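Local structure of RND efflux system, outer membrane lipoprotein, NodT family (Burkholderia mallei, 6U94) at residues A63-A67 and N68-L72. The protein probably forms the outer membrane channel of an RND-type efflux system, a lipoprotein of the outer membrane factor family through which substrates would leave the cell. Numbering follows the deposited sequence.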
ATOM      1  N   ALA A  63       2.238   9.522 -15.819  1.00 87.40           N
ATOM      2  CA  ALA A  63       2.522   9.645 -17.244  1.00 93.06           C
ATOM      3  C   ALA A  63       3.954  10.106 -17.483  1.00 98.83           C
ATOM      4  O   ALA A  63       4.614   9.643 -18.420  1.00103.67           O
ATOM      5  CB  ALA A  63       1.529  10.606 -17.895  1.00 96.77           C
ATOM      6  N   LEU A  64       4.454  11.017 -16.644  1.00 98.24           N
ATOM      7  CA  LEU A  64       5.831  11.473 -16.795  1.00 99.14           C
ATOM      8  C   LEU A  64       6.816  10.372 -16.428  1.00 95.38           C
ATOM      9  O   LEU A  64       7.872  10.239 -17.060  1.00100.51           O
ATOM     10  CB  LEU A  64       6.074  12.719 -15.943  1.00 99.89           C
ATOM     11  CG  LEU A  64       5.198  13.943 -16.227  1.00101.43           C
ATOM     12  CD1 LEU A  64       5.727  15.170 -15.490  1.00102.43           C
ATOM     13  CD2 LEU A  64       5.088  14.207 -17.723  1.00102.81           C
ATOM     14  N   ALA A  65       6.490   9.572 -15.412  1.00 91.36           N
ATOM     15  CA  ALA A  65       7.358   8.459 -15.044  1.00 89.09           C
ATOM     16  C   ALA A  65       7.427   7.425 -16.162  1.00 88.14           C
ATOM     17  O   ALA A  65       8.495   6.861 -16.429  1.00 93.08           O
ATOM     18  CB  ALA A  65       6.867   7.818 -13.746  1.00 80.69           C
ATOM     19  N   LEU A  66       6.300   7.167 -16.828  1.00 83.44           N
ATOM     20  CA  LEU A  66       6.301   6.225 -17.941  1.00 84.11           C
ATOM     21  C   LEU A  66       6.987   6.814 -19.170  1.00 89.18           C
ATOM     22  O   LEU A  66       7.727   6.113 -19.869  1.00 90.51           O
ATOM     23  CB  LEU A  66       4.871   5.804 -18.275  1.00 77.47           C
ATOM     24  CG  LEU A  66       4.211   4.829 -17.306  1.00 76.70           C
ATOM     25  CD1 LEU A  66       2.801   4.486 -17.763  1.00 74.79           C
ATOM     26  CD2 LEU A  66       5.054   3.571 -17.167  1.00 76.26           C
ATOM     27  N   ALA A  67       6.758   8.101 -19.446  1.00 92.07           N
ATOM     28  CA  ALA A  67       7.323   8.737 -20.631  1.00 97.64           C
ATOM     29  C   ALA A  67       8.817   9.001 -20.514  1.00101.89           C
ATOM     30  O   ALA A  67       9.421   9.461 -21.490  1.00107.00           O
ATOM     31  CB  ALA A  67       6.594  10.049 -20.927  1.00 99.52           C
ATOM     32  N   ASN A  68       9.424   8.731 -19.360  1.00 99.98           N
ATOM     33  CA  ASN A  68      10.858   8.938 -19.210  1.00103.17           C
ATOM     34  C   ASN A  68      11.626   8.026 -20.160  1.00107.46           C
ATOM     35  O   ASN A  68      11.261   6.865 -20.365  1.00105.26           O
ATOM     36  CB  ASN A  68      11.277   8.683 -17.762  1.00101.03           C
ATOM     37  CG  ASN A  68      12.609   9.320 -17.421  1.00103.47           C
ATOM     38  OD1 ASN A  68      13.602   8.629 -17.198  1.00104.41           O
ATOM     39  ND2 ASN A  68      12.637  10.647 -17.388  1.00105.41           N
ATOM     40  N   ASN A  69      12.693   8.562 -20.748  1.00115.68           N
ATOM     41  CA  ASN A  69      13.444   7.840 -21.767  1.00125.04           C
ATOM     42  C   ASN A  69      14.464   6.868 -21.190  1.00122.98           C
ATOM     43  O   ASN A  69      15.210   6.255 -21.961  1.00132.60           O
ATOM     44  CB  ASN A  69      14.145   8.830 -22.700  1.00136.48           C
ATOM     45  CG  ASN A  69      13.173   9.583 -23.584  1.00143.24           C
ATOM     46  OD1 ASN A  69      12.051   9.133 -23.819  1.00144.26           O
ATOM     47  ND2 ASN A  69      13.601  10.734 -24.088  1.00148.20           N
ATOM     48  N   ARG A  70      14.521   6.711 -19.870  1.00112.37           N
ATOM     49  CA  ARG A  70      15.431   5.743 -19.277  1.00103.18           C
ATOM     50  C   ARG A  70      15.052   4.327 -19.706  1.00 98.23           C
ATOM     51  O   ARG A  70      13.911   4.044 -20.079  1.00 95.01           O
ATOM     52  CB  ARG A  70      15.405   5.847 -17.754  1.00 96.19           C
ATOM     53  CG  ARG A  70      14.123   5.314 -17.144  1.00 86.91           C
ATOM     54  CD  ARG A  70      13.919   5.798 -15.719  1.00 85.69           C
ATOM     55  NE  ARG A  70      12.506   6.049 -15.453  1.00 80.40           N
ATOM     56  CZ  ARG A  70      12.038   6.582 -14.330  1.00 81.69           C
ATOM     57  NH1 ARG A  70      12.872   6.924 -13.356  1.00 82.29           N
ATOM     58  NH2 ARG A  70      10.735   6.776 -14.181  1.00 80.46           N
ATOM     59  N   ASP A  71      16.032   3.432 -19.657  1.00 98.36           N
ATOM     60  CA  ASP A  71      15.753   2.034 -19.924  1.00 98.27           C
ATOM     61  C   ASP A  71      15.240   1.359 -18.652  1.00 90.89           C
ATOM     62  O   ASP A  71      15.320   1.907 -17.549  1.00 88.64           O
ATOM     63  CB  ASP A  71      16.998   1.338 -20.483  1.00105.24           C
ATOM     64  CG  ASP A  71      17.895   0.767 -19.403  1.00110.01           C
ATOM     65  OD1 ASP A  71      18.316  -0.401 -19.544  1.00112.25           O
ATOM     66  OD2 ASP A  71      18.174   1.474 -18.416  1.00110.79           O
ATOM     67  N   LEU A  72      14.684   0.156 -18.818  1.00 88.00           N
ATOM     68  CA  LEU A  72      14.035  -0.503 -17.690  1.00 88.99           C
ATOM     69  C   LEU A  72      15.028  -0.866 -16.595  1.00 87.22           C
ATOM     70  O   LEU A  72      14.661  -0.898 -15.415  1.00 81.29           O
ATOM     71  CB  LEU A  72      13.283  -1.748 -18.158  1.00 90.09           C
ATOM     72  CG  LEU A  72      12.011  -1.464 -18.956  1.00 91.01           C
ATOM     73  CD1 LEU A  72      11.148  -2.709 -19.034  1.00 92.98           C
ATOM     74  CD2 LEU A  72      11.233  -0.299 -18.356  1.00 86.44           C
TER
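With CG set between its backbone N and carbonyl carbon (chi1 72°) and the chain bent at chi3, Arg70 folds back towards Ala65, five residues earlier, while Asn68, its CG anti to its own backbone N (chi1 -160°), brings that atom over one guanidinium face. NH2 of Arg70 donates to Ala65 O at 3.2 Å, with an N-H...O angle of 156°. The carbonyl oxygen lies at the guanidinium edge, close to its plane, and the donor is tilted slightly from the carbonyl plane. Beside this bond, Arg70 NH2 passes 4.0 Å from Ala65 CB. Asn68 CG sits 3.8 Å above the Arg70 guanidinium plane, displaced towards the rim, with the amide steeply inclined rather than stacked flat, and Asn68 CB packs against Ala65 O at 3.6 Å. This is the link between helix 56-67 and helix 72-86 in the outer membrane efflux protein family: the arginine takes hold of the Ala65 carbonyl on the first helix, and Asp71 serves as N-cap of the second, its OD2 accepting from Val74 N. Within the link, Arg70 N gives a weak hydrogen bond to Asn68 OD1 at 3.4 Å. The guanidinium is also fixed from beyond the link, where NH1 forms a salt bridge with Asp78 and a hydrogen bond to Val245 O, and NH2 reaches Leu246 O as well. Leu166 and Val170 of helix 156-203 touch Arg70 and the buried Ala65, respectively.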